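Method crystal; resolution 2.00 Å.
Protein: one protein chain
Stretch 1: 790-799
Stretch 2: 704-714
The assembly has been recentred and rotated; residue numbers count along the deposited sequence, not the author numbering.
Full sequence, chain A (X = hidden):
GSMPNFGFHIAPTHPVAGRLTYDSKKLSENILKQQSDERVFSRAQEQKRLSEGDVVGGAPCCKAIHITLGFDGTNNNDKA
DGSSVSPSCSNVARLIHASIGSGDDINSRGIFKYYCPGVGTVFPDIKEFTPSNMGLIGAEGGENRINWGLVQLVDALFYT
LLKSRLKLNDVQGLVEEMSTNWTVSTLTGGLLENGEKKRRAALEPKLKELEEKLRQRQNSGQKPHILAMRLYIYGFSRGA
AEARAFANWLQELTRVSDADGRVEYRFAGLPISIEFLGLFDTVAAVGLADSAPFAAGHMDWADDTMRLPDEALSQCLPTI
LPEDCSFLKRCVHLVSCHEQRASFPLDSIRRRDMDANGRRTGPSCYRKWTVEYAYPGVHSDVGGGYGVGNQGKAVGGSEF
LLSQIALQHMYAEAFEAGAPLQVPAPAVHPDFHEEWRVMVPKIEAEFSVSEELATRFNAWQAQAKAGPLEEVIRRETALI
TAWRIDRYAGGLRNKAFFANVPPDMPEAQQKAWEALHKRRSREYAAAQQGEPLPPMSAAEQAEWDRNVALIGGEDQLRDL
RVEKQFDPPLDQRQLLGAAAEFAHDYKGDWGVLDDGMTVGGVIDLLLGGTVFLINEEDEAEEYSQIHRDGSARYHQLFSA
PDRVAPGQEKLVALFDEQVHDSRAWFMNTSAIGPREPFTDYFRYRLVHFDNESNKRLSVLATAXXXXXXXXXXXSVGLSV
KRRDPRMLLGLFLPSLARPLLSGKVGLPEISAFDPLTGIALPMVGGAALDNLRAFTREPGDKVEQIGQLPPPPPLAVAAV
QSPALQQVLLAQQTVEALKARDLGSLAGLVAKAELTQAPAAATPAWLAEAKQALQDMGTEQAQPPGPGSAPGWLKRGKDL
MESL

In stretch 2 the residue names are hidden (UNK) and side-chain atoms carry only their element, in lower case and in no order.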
# COMPACT_ATOMS: atom_id res chain seq x y z
N PRO A 790 -27.88 12.36 3.21
CA PRO A 790 -27.55 13.27 4.30
C PRO A 790 -27.14 12.50 5.56
O PRO A 790 -27.70 11.45 5.85
CB PRO A 790 -28.85 14.07 4.52
CG PRO A 790 -29.90 13.40 3.68
CD PRO A 790 -29.18 12.65 2.60
N PRO A 791 -26.14 13.04 6.29
CA PRO A 791 -25.54 12.43 7.48
C PRO A 791 -26.46 12.56 8.69
O PRO A 791 -27.47 13.26 8.58
CB PRO A 791 -24.29 13.29 7.69
CG PRO A 791 -24.68 14.64 7.17
CD PRO A 791 -25.60 14.38 6.01
N PRO A 792 -26.13 11.90 9.81
CA PRO A 792 -26.87 12.13 11.05
C PRO A 792 -26.50 13.51 11.58
O PRO A 792 -25.50 14.06 11.12
CB PRO A 792 -26.33 11.04 11.99
CG PRO A 792 -24.94 10.77 11.47
CD PRO A 792 -25.12 10.83 9.98
N PRO A 793 -27.30 14.08 12.50
CA PRO A 793 -26.98 15.43 12.99
C PRO A 793 -25.70 15.46 13.82
O PRO A 793 -25.29 14.42 14.36
CB PRO A 793 -28.17 15.77 13.90
CG PRO A 793 -29.26 14.82 13.52
CD PRO A 793 -28.57 13.57 13.05
N PRO A 794 -25.05 16.63 13.92
CA PRO A 794 -23.91 16.75 14.84
C PRO A 794 -24.34 16.52 16.28
O PRO A 794 -25.53 16.64 16.58
CB PRO A 794 -23.45 18.21 14.64
CG PRO A 794 -24.53 18.89 13.83
CD PRO A 794 -25.24 17.82 13.07
N LEU A 795 -23.39 16.18 17.14
CA LEU A 795 -23.71 15.85 18.53
C LEU A 795 -24.45 16.99 19.23
O LEU A 795 -25.37 16.75 20.02
CB LEU A 795 -22.45 15.46 19.29
CG LEU A 795 -22.60 15.03 20.74
CD1 LEU A 795 -23.61 13.91 20.86
CD2 LEU A 795 -21.25 14.58 21.28
N ALA A 796 -24.07 18.23 18.93
CA ALA A 796 -24.66 19.38 19.59
C ALA A 796 -26.12 19.60 19.21
O ALA A 796 -26.86 20.21 19.96
CB ALA A 796 -23.85 20.63 19.33
N VAL A 797 -26.52 19.11 18.04
CA VAL A 797 -27.91 19.22 17.60
C VAL A 797 -28.75 18.09 18.18
O VAL A 797 -29.86 18.30 18.66
CB VAL A 797 -28.03 19.23 16.06
CG1 VAL A 797 -29.49 19.10 15.61
CG2 VAL A 797 -27.38 20.50 15.47
N ALA A 798 -28.21 16.88 18.14
CA ALA A 798 -28.89 15.72 18.67
C ALA A 798 -29.01 15.75 20.20
O ALA A 798 -29.87 15.08 20.76
CB ALA A 798 -28.19 14.44 18.21
N ALA A 799 -28.16 16.53 20.86
CA ALA A 799 -28.13 16.55 22.33
C ALA A 799 -29.13 17.51 22.98
O ALA A 799 -29.36 17.44 24.19
CB ALA A 799 -26.73 16.84 22.84
N UNK A 704 -17.46 9.01 7.21
CA UNK A 704 -17.39 9.49 8.58
C UNK A 704 -18.55 9.12 9.49
O UNK A 704 -18.59 9.56 10.65
N UNK A 705 -19.50 8.33 9.01
CA UNK A 705 -20.56 7.88 9.91
C UNK A 705 -20.60 6.37 10.05
O UNK A 705 -20.15 5.64 9.17
c UNK A 705 -24.08 9.34 5.28
c UNK A 705 -21.92 8.39 9.44
n UNK A 705 -23.41 10.48 5.30
n UNK A 705 -24.73 8.97 4.19
n UNK A 705 -24.10 8.55 6.36
c UNK A 705 -22.38 7.90 8.07
c UNK A 705 -23.44 8.88 7.60
N UNK A 706 -21.14 5.91 11.16
CA UNK A 706 -21.47 4.51 11.28
C UNK A 706 -22.90 4.40 10.79
O UNK A 706 -23.78 5.10 11.29
c UNK A 706 -19.99 4.29 13.26
c UNK A 706 -21.67 2.52 12.77
c UNK A 706 -21.37 4.01 12.72
N UNK A 707 -23.12 3.52 9.81
CA UNK A 707 -24.44 3.37 9.23
C UNK A 707 -25.46 2.99 10.30
O UNK A 707 -25.28 2.00 11.02
c UNK A 707 -25.86 2.04 7.65
c UNK A 707 -23.55 2.76 6.97
c UNK A 707 -24.44 2.32 8.12
N UNK A 708 -26.53 3.77 10.41
CA UNK A 708 -27.58 3.48 11.37
C UNK A 708 -27.44 4.23 12.68
O UNK A 708 -28.38 4.25 13.48
N UNK A 709 -26.27 4.82 12.91
CA UNK A 709 -26.04 5.61 14.12
C UNK A 709 -26.54 7.05 13.93
O UNK A 709 -26.04 7.79 13.07
c UNK A 709 -24.55 5.56 14.57
c UNK A 709 -24.31 6.49 15.73
c UNK A 709 -24.16 4.14 14.94
N UNK A 710 -27.52 7.44 14.74
CA UNK A 710 -28.22 8.70 14.53
C UNK A 710 -27.51 9.94 15.05
O UNK A 710 -28.15 10.99 15.28
N UNK A 711 -26.20 9.85 15.22
CA UNK A 711 -25.40 11.01 15.60
C UNK A 711 -24.01 10.93 14.97
O UNK A 711 -23.50 9.83 14.73
c UNK A 711 -24.29 10.08 17.68
c UNK A 711 -25.27 11.12 17.14
c UNK A 711 -24.82 12.50 17.53
N UNK A 712 -23.40 12.09 14.69
CA UNK A 712 -22.00 12.12 14.28
C UNK A 712 -21.10 12.10 15.52
O UNK A 712 -21.40 12.76 16.52
c UNK A 712 -21.68 13.36 13.44
c UNK A 712 -19.74 12.77 10.71
c UNK A 712 -22.31 13.39 12.06
se UNK A 712 -21.58 12.11 10.77
N UNK A 713 -20.02 11.34 15.45
CA UNK A 713 -19.09 11.27 16.57
C UNK A 713 -17.70 10.87 16.07
O UNK A 713 -17.58 10.08 15.12
c UNK A 713 -19.67 9.39 20.01
c UNK A 713 -19.29 10.56 19.10
c UNK A 713 -19.59 10.27 17.62
c UNK A 713 -20.03 11.80 19.54
N UNK A 714 -16.66 11.39 16.70
CA UNK A 714 -15.28 11.13 16.26
C UNK A 714 -14.93 9.65 16.39
O UNK A 714 -14.23 9.10 15.53
c UNK A 714 -14.27 11.99 17.04
O HOH W 1 -20.70 16.09 15.78

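Position 704 has no side-chain atoms and lies out of reach of stretch 1; its positive phi of 80° also favours glycine, and it is Gly704. Position 705 carries three carbons, a nitrogen, and then a carbon bearing two more nitrogens, the chain of an arginine. Arg705 points its CA-to-CB bond toward the prolines. One face of its guanidinium is covered by Pro791 CA, 3.6 Å from Arg705 NH1, and by the carbonyl oxygen of Pro790, while Arg705 CD packs 3.5 Å from Pro792 CD.

Positions 706 and 707 each hold three carbons, one carrying the other two, and neither touches stretch 1: they are Val706 and Val707. At 708 there is again no side chain. With phi/psi of 96/-13, a CB would be jammed against the carbonyl oxygen of Val707, which calls for glycine. Gly708 thus fits the type II turn from Val706 to position 709, closed by a hydrogen bond from 709 N to Val706 O (3.0 Å). Position 709 has the same forked three carbons and is Val709; its contribution comes from the backbone, Val709 O lying 3.4 Å from Pro792 CB.

Position 710 is bare, although a CB would have room and would point away, so the absence of side-chain atoms alone identifies Gly710. Its carbonyl oxygen approaches Pro793 CD at 3.4 Å. At 711 three carbons fork at the first, giving valine. Although the CA-to-CB bond of Val711 points away, its CG2 packs 3.8 Å from Leu795 CD1 and 3.9 Å from Ala798 CB.

Position 712 has an unbranched chain of two carbons, a selenium and a carbon: selenomethionine, Met712. All three chi angles are m, and SE rests 3.7 Å from Pro792 CG. Position 713 has four carbons forked at the second, a leucine; Leu713 CD1 meets Leu795 CD2 at 3.5 Å. Position 714 has one side-chain carbon and no contact with stretch 1, and is Ala714.

The contact is chiefly one of packing, burying 491 Å² in all, with Pro792 contributing the largest share. A single direct hydrogen bond joins the stretches, from Met712 N to Pro793 O (3.0 Å, 161°). Prolines have no amide hydrogen to donate, so the proline run can offer only its carbonyls to such a bond. Beyond it the chain turns into a helix, with Pro794 at the N-cap, bringing Leu795 and Ala798 against Val711. A water accepts from Leu795 N at 3.0 Å and donates weakly to Met712 O at 3.5 Å, bridging the two backbones.

Stretch 2 704-714: GRVVGVGVMLA
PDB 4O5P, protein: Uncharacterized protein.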